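Long-range contacts in restriction endonuclease AspBHI (Azoarcus sp., PDB 4OC8), which acts as a tetrameric DNA modification-dependent restriction endonuclease, probably binding DNA through an N-terminal PUA-like domain and cutting it with a C-terminal PDDEXK-type nuclease domain: residues 85-89 with 163-167; 104-108 with 168-172; 138-142 with 198-204. All coordinates share one frame; numbering follows the deposited sequence.

Contact 1 of 3, residues 85-89 with 163-167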
loop_
_atom_site.group_PDB
_atom_site.type_symbol
_atom_site.label_atom_id
_atom_site.label_comp_id
_atom_site.label_asym_id
_atom_site.label_seq_id
_atom_site.Cartn_x
_atom_site.Cartn_y
_atom_site.Cartn_z
ATOM N N ASP A 85 -15.290 -9.229 23.999
ATOM C CA ASP A 85 -15.489 -8.918 25.412
ATOM C C ASP A 85 -14.727 -9.822 26.394
ATOM O O ASP A 85 -15.039 -9.856 27.581
ATOM C CB ASP A 85 -16.989 -8.907 25.748
ATOM C CG ASP A 85 -17.630 -10.265 25.604
ATOM O OD1 ASP A 85 -17.103 -11.096 24.830
ATOM O OD2 ASP A 85 -18.660 -10.509 26.266
ATOM N N ASN A 86 -13.736 -10.557 25.901
ATOM C CA ASN A 86 -12.827 -11.285 26.780
ATOM C C ASN A 86 -11.499 -10.546 26.900
ATOM O O ASN A 86 -10.542 -10.841 26.180
ATOM C CB ASN A 86 -12.590 -12.698 26.273
ATOM C CG ASN A 86 -12.057 -13.609 27.345
ATOM O OD1 ASN A 86 -12.341 -13.426 28.525
ATOM N ND2 ASN A 86 -11.273 -14.600 26.941
ATOM N N ARG A 87 -11.439 -9.615 27.845
ATOM C CA ARG A 87 -10.375 -8.623 27.863
ATOM C C ARG A 87 -9.260 -8.865 28.878
ATOM O O ARG A 87 -8.342 -8.049 29.001
ATOM C CB ARG A 87 -10.985 -7.235 28.062
ATOM C CG ARG A 87 -12.147 -6.971 27.120
ATOM C CD ARG A 87 -12.263 -5.503 26.759
ATOM N NE ARG A 87 -12.792 -5.333 25.410
ATOM C CZ ARG A 87 -12.848 -4.169 24.774
ATOM N NH1 ARG A 87 -12.412 -3.069 25.372
ATOM N NH2 ARG A 87 -13.342 -4.103 23.543
ATOM N N HIS A 88 -9.337 -9.981 29.597
ATOM C CA HIS A 88 -8.326 -10.328 30.592
ATOM C C HIS A 88 -8.160 -11.845 30.685
ATOM O O HIS A 88 -9.060 -12.588 30.307
ATOM C CB HIS A 88 -8.701 -9.743 31.958
ATOM C CG HIS A 88 -10.067 -10.135 32.425
ATOM N ND1 HIS A 88 -10.402 -11.434 32.742
ATOM C CD2 HIS A 88 -11.187 -9.400 32.618
ATOM C CE1 HIS A 88 -11.668 -11.483 33.109
ATOM N NE2 HIS A 88 -12.169 -10.261 33.045
ATOM N N PRO A 89 -7.000 -12.309 31.180
ATOM C CA PRO A 89 -6.727 -13.742 31.345
ATOM C C PRO A 89 -7.729 -14.441 32.253
ATOM O O PRO A 89 -8.441 -13.777 33.008
ATOM C CB PRO A 89 -5.356 -13.757 32.023
ATOM C CG PRO A 89 -4.717 -12.498 31.600
ATOM C CD PRO A 89 -5.809 -11.489 31.472
ATOM N N GLN A 163 0.376 -13.900 31.354
ATOM C CA GLN A 163 -0.621 -14.870 30.903
ATOM C C GLN A 163 -1.061 -14.673 29.452
ATOM O O GLN A 163 -0.974 -13.571 28.907
ATOM C CB GLN A 163 -1.822 -14.888 31.847
ATOM C CG GLN A 163 -1.571 -15.686 33.125
ATOM C CD GLN A 163 -2.661 -15.493 34.164
ATOM O OE1 GLN A 163 -2.656 -14.511 34.907
ATOM N NE2 GLN A 163 -3.603 -16.432 34.220
ATOM N N ARG A 164 -1.525 -15.758 28.835
ATOM C CA ARG A 164 -1.941 -15.746 27.436
ATOM C C ARG A 164 -3.430 -16.069 27.291
ATOM O O ARG A 164 -3.885 -17.136 27.714
ATOM C CB ARG A 164 -1.105 -16.750 26.636
ATOM C CG ARG A 164 0.359 -16.346 26.465
ATOM C CD ARG A 164 0.535 -15.325 25.348
ATOM N NE ARG A 164 0.577 -15.954 24.029
ATOM C CZ ARG A 164 0.585 -15.288 22.876
ATOM N NH1 ARG A 164 0.543 -13.962 22.868
ATOM N NH2 ARG A 164 0.631 -15.953 21.726
ATOM N N PHE A 165 -4.192 -15.154 26.693
ATOM C CA PHE A 165 -5.629 -15.387 26.531
ATOM C C PHE A 165 -6.161 -14.918 25.180
ATOM O O PHE A 165 -5.663 -13.955 24.615
ATOM C CB PHE A 165 -6.417 -14.723 27.661
ATOM C CG PHE A 165 -6.418 -13.228 27.601
ATOM C CD1 PHE A 165 -5.335 -12.503 28.061
ATOM C CD2 PHE A 165 -7.503 -12.545 27.086
ATOM C CE1 PHE A 165 -5.334 -11.122 28.006
ATOM C CE2 PHE A 165 -7.509 -11.165 27.030
ATOM C CZ PHE A 165 -6.423 -10.453 27.492
ATOM N N GLN A 166 -7.191 -15.594 24.677
ATOM C CA GLN A 166 -7.753 -15.280 23.362
ATOM C C GLN A 166 -8.899 -14.280 23.387
ATOM O O GLN A 166 -9.735 -14.294 24.291
ATOM C CB GLN A 166 -8.239 -16.547 22.683
ATOM C CG GLN A 166 -7.159 -17.323 21.994
ATOM C CD GLN A 166 -7.686 -18.621 21.465
ATOM O OE1 GLN A 166 -8.564 -19.232 22.075
ATOM N NE2 GLN A 166 -7.173 -19.053 20.319
ATOM N N ASN A 167 -8.936 -13.419 22.373
ATOM C CA ASN A 167 -10.039 -12.477 22.218
ATOM C C ASN A 167 -10.343 -12.227 20.747
ATOM O O ASN A 167 -9.477 -12.382 19.894
ATOM C CB ASN A 167 -9.742 -11.161 22.932
ATOM C CG ASN A 167 -10.972 -10.289 23.073
ATOM O OD1 ASN A 167 -12.093 -10.790 23.129
ATOM N ND2 ASN A 167 -10.772 -8.977 23.125
#
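The ring of Phe-165 meets loop 85-89 with one face and part of its edge. His-88 C stands 3.6 Å above that face, over its centre, and Pro-89 N lies nearer the rim. In the ring plane, Asn-86 O approaches CE2 of Phe-165. Pro-89 continues the cover, its CD 3.5 Å from Phe-165 CE1 while its CB meets Gln-163 CB at 3.7 Å. With CG lodged between the backbone N and the carbonyl carbon (chi1 70°), the phenyl group stands up from the strand beneath the loop; Trp-69 and Thr-160 pack on it as well.

Two asparagines join the other end. Asn-86 N donates to Asn-167 OD1 at 3.2 Å, from well above the carbonyl plane and not along a lone pair. Asn-86 ND2 reaches Gln-166 O at 3.1 Å, at a C=O...donor angle of 166°, and also bonds Arg-91 O. An asparagine suits this buried place because its short amide can serve two backbone carbonyls. Asn-167 in turn gives the amide of Asn-86 a side-chain acceptor.

Loop 85-89 thus runs roughly antiparallel to strand 163-174 without regular sheet pairing. Amide side chains supply the polar links and a flat aromatic surface supports the peptide groups, so the attachment probably depends more on side-chain identity than on backbone pairing.

Contact 2 of 3, residues 104-108 with 168-172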
loop_
_atom_site.group_PDB
_atom_site.type_symbol
_atom_site.label_atom_id
_atom_site.label_comp_id
_atom_site.label_asym_id
_atom_site.label_seq_id
_atom_site.Cartn_x
_atom_site.Cartn_y
_atom_site.Cartn_z
ATOM N N LEU A 104 -20.855 -12.721 18.583
ATOM C CA LEU A 104 -20.047 -12.450 17.395
ATOM C C LEU A 104 -19.873 -13.715 16.561
ATOM O O LEU A 104 -20.022 -13.710 15.328
ATOM C CB LEU A 104 -18.684 -11.887 17.796
ATOM C CG LEU A 104 -18.688 -10.446 18.307
ATOM C CD1 LEU A 104 -17.300 -10.021 18.765
ATOM C CD2 LEU A 104 -19.204 -9.503 17.233
ATOM N N ARG A 105 -19.579 -14.804 17.255
ATOM C CA ARG A 105 -19.331 -16.074 16.613
ATOM C C ARG A 105 -20.568 -16.502 15.857
ATOM O O ARG A 105 -20.484 -16.939 14.717
ATOM C CB ARG A 105 -18.975 -17.132 17.651
ATOM C CG ARG A 105 -18.870 -18.510 17.062
ATOM C CD ARG A 105 -18.989 -19.576 18.112
ATOM N NE ARG A 105 -18.749 -20.892 17.533
ATOM C CZ ARG A 105 -18.724 -22.019 18.238
ATOM N NH1 ARG A 105 -18.927 -21.983 19.551
ATOM N NH2 ARG A 105 -18.495 -23.178 17.631
ATOM N N GLN A 106 -21.719 -16.362 16.499
ATOM C CA GLN A 106 -22.977 -16.811 15.916
ATOM C C GLN A 106 -23.353 -15.971 14.694
ATOM O O GLN A 106 -23.753 -16.504 13.666
ATOM C CB GLN A 106 -24.089 -16.782 16.968
ATOM C CG GLN A 106 -25.324 -17.579 16.592
ATOM C CD GLN A 106 -25.005 -19.012 16.181
ATOM O OE1 GLN A 106 -25.140 -19.381 15.010
ATOM N NE2 GLN A 106 -24.587 -19.827 17.146
ATOM N N ILE A 107 -23.211 -14.656 14.820
ATOM C CA ILE A 107 -23.469 -13.727 13.726
ATOM C C ILE A 107 -22.589 -14.009 12.506
ATOM O O ILE A 107 -23.090 -14.113 11.380
ATOM C CB ILE A 107 -23.246 -12.280 14.184
ATOM C CG1 ILE A 107 -24.327 -11.873 15.183
ATOM C CG2 ILE A 107 -23.250 -11.333 13.006
ATOM C CD1 ILE A 107 -24.144 -10.476 15.717
ATOM N N PHE A 108 -21.282 -14.138 12.718
ATOM C CA PHE A 108 -20.396 -14.439 11.592
ATOM C C PHE A 108 -20.641 -15.835 11.023
ATOM O O PHE A 108 -20.477 -16.066 9.818
ATOM C CB PHE A 108 -18.928 -14.198 11.958
ATOM C CG PHE A 108 -18.555 -12.746 11.962
ATOM C CD1 PHE A 108 -18.753 -11.968 13.092
ATOM C CD2 PHE A 108 -18.051 -12.145 10.819
ATOM C CE1 PHE A 108 -18.439 -10.622 13.090
ATOM C CE2 PHE A 108 -17.733 -10.801 10.811
ATOM C CZ PHE A 108 -17.928 -10.039 11.947
ATOM N N TYR A 168 -11.575 -11.837 20.449
ATOM C CA TYR A 168 -12.003 -11.660 19.067
ATOM C C TYR A 168 -11.691 -10.276 18.531
ATOM O O TYR A 168 -11.842 -9.271 19.229
ATOM C CB TYR A 168 -13.506 -11.908 18.945
ATOM C CG TYR A 168 -13.884 -13.330 18.594
ATOM C CD1 TYR A 168 -13.131 -14.069 17.693
ATOM C CD2 TYR A 168 -15.000 -13.932 19.166
ATOM C CE1 TYR A 168 -13.480 -15.365 17.367
ATOM C CE2 TYR A 168 -15.355 -15.228 18.850
ATOM C CZ TYR A 168 -14.595 -15.939 17.948
ATOM O OH TYR A 168 -14.950 -17.231 17.627
ATOM N N LYS A 169 -11.236 -10.240 17.287
ATOM C CA LYS A 169 -11.223 -9.017 16.507
ATOM C C LYS A 169 -12.197 -9.228 15.361
ATOM O O LYS A 169 -12.022 -10.138 14.535
ATOM C CB LYS A 169 -9.831 -8.694 15.964
ATOM C CG LYS A 169 -9.770 -7.324 15.297
ATOM C CD LYS A 169 -8.462 -7.079 14.564
ATOM C CE LYS A 169 -8.367 -7.938 13.320
ATOM N NZ LYS A 169 -7.266 -7.486 12.440
ATOM N N ALA A 170 -13.234 -8.399 15.339
ATOM C CA ALA A 170 -14.311 -8.504 14.362
ATOM C C ALA A 170 -14.295 -7.313 13.420
ATOM O O ALA A 170 -14.121 -6.166 13.850
ATOM C CB ALA A 170 -15.645 -8.585 15.071
ATOM N N VAL A 171 -14.477 -7.591 12.132
ATOM C CA VAL A 171 -14.557 -6.538 11.124
ATOM C C VAL A 171 -15.992 -6.363 10.631
ATOM O O VAL A 171 -16.634 -7.319 10.195
ATOM C CB VAL A 171 -13.620 -6.816 9.924
ATOM C CG1 VAL A 171 -13.730 -5.705 8.896
ATOM C CG2 VAL A 171 -12.184 -6.957 10.392
ATOM N N PHE A 172 -16.493 -5.137 10.727
ATOM C CA PHE A 172 -17.806 -4.794 10.195
ATOM C C PHE A 172 -17.644 -3.707 9.144
ATOM O O PHE A 172 -16.602 -3.055 9.073
ATOM C CB PHE A 172 -18.737 -4.303 11.310
ATOM C CG PHE A 172 -19.051 -5.346 12.342
ATOM C CD1 PHE A 172 -20.173 -6.149 12.220
ATOM C CD2 PHE A 172 -18.224 -5.524 13.439
ATOM C CE1 PHE A 172 -20.464 -7.116 13.175
ATOM C CE2 PHE A 172 -18.509 -6.488 14.394
ATOM C CZ PHE A 172 -19.630 -7.286 14.259
#
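Leu-104 and Phe-108, one helical turn apart, meet Tyr-168, Ala-170 and Phe-172 on strand 163-174. This is helix-on-sheet packing within the N-terminal domain, whose family is assigned to the PUA clan: helix 100-113 lies against the large mixed sheet, with the segment axes 10.6 Å apart at closest and their directions 41° apart. No hydrogen bond crosses between the segments, and what holds them together is apolar.

Leu-104 reaches the strand with both methyl groups. CD1 comes within 4.2 Å of Tyr-168 CB, while CD2 lies 4.3 Å from Ala-170 CB and touches the edge of Phe-172, near the ring plane, at CZ. CG points away from the carbonyl carbon (chi1 -73°), which carries the fork out from the helix over three alternate strand residues. A branched leucine suits this place because its two methyls can meet Tyr-168 CB and the Phe-172 ring at once, and the small Ala-170 lets the helix side chains come close to the strand.

Tyr-168 covers the helix at its Leu-104 end, its OH 4.0 Å from Arg-105 CB. That hydroxyl is also hydrogen-bonded to His-94 NE2 of its own chain and to Trp-157 NE1 of the second subunit. Tyrosine therefore joins an apolar helix contact to a polar link between chains.

Phe-108 turns its edge toward the face of Phe-172 in an offset edge-to-face pair, centroids 5.4 Å apart and planes at 61°. Its CE1 packs on Ala-170 CB as well, and Pro-142 and Leu-153 touch the same side chain. The rim of the ring is directed at the strand backbone: Phe-108 CZ lies 3.5 Å from Val-171 O, which sits close to the ring plane.

Contact 3 of 3, residues 138-142 with 198-204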
loop_
_atom_site.group_PDB
_atom_site.type_symbol
_atom_site.label_atom_id
_atom_site.label_comp_id
_atom_site.label_asym_id
_atom_site.label_seq_id
_atom_site.Cartn_x
_atom_site.Cartn_y
_atom_site.Cartn_z
ATOM N N GLY A 138 -23.380 4.591 12.261
ATOM C CA GLY A 138 -23.983 3.947 11.112
ATOM C C GLY A 138 -24.576 2.572 11.364
ATOM O O GLY A 138 -24.489 2.017 12.461
ATOM N N LEU A 139 -25.189 2.027 10.322
ATOM C CA LEU A 139 -25.734 0.682 10.345
ATOM C C LEU A 139 -24.720 -0.208 9.652
ATOM O O LEU A 139 -24.214 0.140 8.586
ATOM C CB LEU A 139 -27.072 0.653 9.605
ATOM C CG LEU A 139 -27.551 -0.686 9.056
ATOM C CD1 LEU A 139 -28.202 -1.521 10.143
ATOM C CD2 LEU A 139 -28.497 -0.465 7.894
ATOM N N ALA A 140 -24.412 -1.352 10.247
ATOM C CA ALA A 140 -23.293 -2.143 9.755
ATOM C C ALA A 140 -23.625 -3.601 9.479
ATOM O O ALA A 140 -24.572 -4.154 10.033
ATOM C CB ALA A 140 -22.121 -2.043 10.719
ATOM N N VAL A 141 -22.821 -4.214 8.616
ATOM C CA VAL A 141 -22.935 -5.638 8.327
ATOM C C VAL A 141 -21.599 -6.342 8.581
ATOM O O VAL A 141 -20.542 -5.714 8.512
ATOM C CB VAL A 141 -23.384 -5.880 6.873
ATOM C CG1 VAL A 141 -24.773 -5.312 6.652
ATOM C CG2 VAL A 141 -22.389 -5.269 5.901
ATOM N N PRO A 142 -21.642 -7.646 8.899
ATOM C CA PRO A 142 -20.417 -8.424 9.100
ATOM C C PRO A 142 -19.589 -8.521 7.829
ATOM O O PRO A 142 -20.144 -8.657 6.740
ATOM C CB PRO A 142 -20.946 -9.813 9.459
ATOM C CG PRO A 142 -22.300 -9.567 10.011
ATOM C CD PRO A 142 -22.847 -8.424 9.232
ATOM N N PRO A 198 -33.612 -0.117 4.987
ATOM C CA PRO A 198 -32.793 0.636 4.032
ATOM C C PRO A 198 -32.408 -0.225 2.839
ATOM O O PRO A 198 -32.303 -1.446 2.972
ATOM C CB PRO A 198 -31.555 1.000 4.851
ATOM C CG PRO A 198 -32.069 1.098 6.246
ATOM C CD PRO A 198 -33.107 0.011 6.364
ATOM N N VAL A 199 -32.217 0.405 1.686
ATOM C CA VAL A 199 -31.962 -0.325 0.451
ATOM C C VAL A 199 -30.686 -1.156 0.556
ATOM O O VAL A 199 -30.655 -2.309 0.123
ATOM C CB VAL A 199 -31.852 0.623 -0.765
ATOM C CG1 VAL A 199 -31.748 -0.175 -2.044
ATOM C CG2 VAL A 199 -33.040 1.555 -0.820
ATOM N N ALA A 200 -29.641 -0.569 1.134
ATOM C CA ALA A 200 -28.363 -1.260 1.287
ATOM C C ALA A 200 -28.507 -2.531 2.135
ATOM O O ALA A 200 -27.868 -3.560 1.863
ATOM C CB ALA A 200 -27.319 -0.319 1.884
ATOM N N TRP A 201 -29.366 -2.461 3.149
ATOM C CA TRP A 201 -29.629 -3.614 3.994
ATOM C C TRP A 201 -30.322 -4.740 3.230
ATOM O O TRP A 201 -29.886 -5.888 3.292
ATOM C CB TRP A 201 -30.442 -3.234 5.231
ATOM C CG TRP A 201 -30.665 -4.411 6.132
ATOM C CD1 TRP A 201 -31.759 -5.224 6.162
ATOM C CD2 TRP A 201 -29.757 -4.926 7.114
ATOM N NE1 TRP A 201 -31.598 -6.202 7.109
ATOM C CE2 TRP A 201 -30.376 -6.043 7.707
ATOM C CE3 TRP A 201 -28.484 -4.547 7.553
ATOM C CZ2 TRP A 201 -29.763 -6.788 8.716
ATOM C CZ3 TRP A 201 -27.880 -5.288 8.560
ATOM C CH2 TRP A 201 -28.520 -6.394 9.127
ATOM N N ASN A 202 -31.396 -4.414 2.513
ATOM C CA ASN A 202 -32.106 -5.420 1.725
ATOM C C ASN A 202 -31.195 -6.030 0.672
ATOM O O ASN A 202 -31.224 -7.238 0.429
ATOM C CB ASN A 202 -33.350 -4.828 1.058
ATOM C CG ASN A 202 -34.455 -4.528 2.047
ATOM O OD1 ASN A 202 -34.647 -5.257 3.020
ATOM N ND2 ASN A 202 -35.190 -3.447 1.805
ATOM N N ALA A 203 -30.385 -5.177 0.054
ATOM C CA ALA A 203 -29.405 -5.610 -0.930
ATOM C C ALA A 203 -28.458 -6.629 -0.314
ATOM O O ALA A 203 -28.184 -7.682 -0.910
ATOM C CB ALA A 203 -28.631 -4.422 -1.459
ATOM N N TRP A 204 -27.966 -6.320 0.885
ATOM C CA TRP A 204 -27.076 -7.251 1.565
ATOM C C TRP A 204 -27.799 -8.561 1.880
ATOM O O TRP A 204 -27.221 -9.641 1.771
ATOM C CB TRP A 204 -26.469 -6.636 2.833
ATOM C CG TRP A 204 -25.544 -7.589 3.535
ATOM C CD1 TRP A 204 -24.247 -7.867 3.207
ATOM C CD2 TRP A 204 -25.856 -8.412 4.664
ATOM N NE1 TRP A 204 -23.730 -8.803 4.068
ATOM C CE2 TRP A 204 -24.700 -9.157 4.972
ATOM C CE3 TRP A 204 -27.000 -8.587 5.450
ATOM C CZ2 TRP A 204 -24.655 -10.062 6.029
ATOM C CZ3 TRP A 204 -26.956 -9.488 6.498
ATOM C CH2 TRP A 204 -25.793 -10.216 6.777
#
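Pro-198, the N-cap residue of helix 199-207, begins the contact with its ring carbon CG 4.2 Å from Leu-139 CD2. A proline suits this place: at the N-cap the backbone N is not called on for a helical hydrogen bond, so proline's lack of an N-H costs nothing, and its ring adds apolar surface.

One turn later Trp-201 sends its six-membered ring toward the strand. CG lies opposite the backbone N (chi1 -178°), which brings CE3 to 4.0 Å from Leu-139 CD1 and CZ3 to 3.6 Å from Val-141 CG1. Ala-140 O approaches the edge of the indole, near its plane.

Trp-204 then offers a face. Val-141 CG1 stands over its five-membered ring in a CH-pi contact, 4.0 Å from the centroid and 17° off the normal, and Pro-142 CD meets CZ2. The beta-branched valine thus fits between two indoles. Replacing Trp-204 with an alanine would probably open a gap beside Val-141, whose CG1 would lose its aromatic face, and take away the indole partner of Pro-142.

The helix runs almost parallel to strand 133-142, 9° between the segment directions. Glu-177 accepts a hydrogen bond from Ala-200 N, Trp-184 of helix 182-189 meets Trp-201 edge-to-face, and Pro-142 also packs on helix 100-113.

In the fold
From the N terminus, the chain leaves strand 79-83 through loop 85-89, enters helix 100-113, passes along strand 133-142, and returns on strand 163-174 before helix 199-207. Contact 1 closes the loop from 85 to 167, contact 2 that from 104 to 172, and contact 3 that from 138 to 204. None nests within another: each pair crosses. Contacts 1 and 2 take adjoining parts of strand 163-174, both near the second subunit. Contacts 2 and 3 touch where Phe-172 CB lies beside Val-141 O, the two strands being neighbours in the sheet. Together they tie a loop and two helices to the sheet of the N-terminal domain.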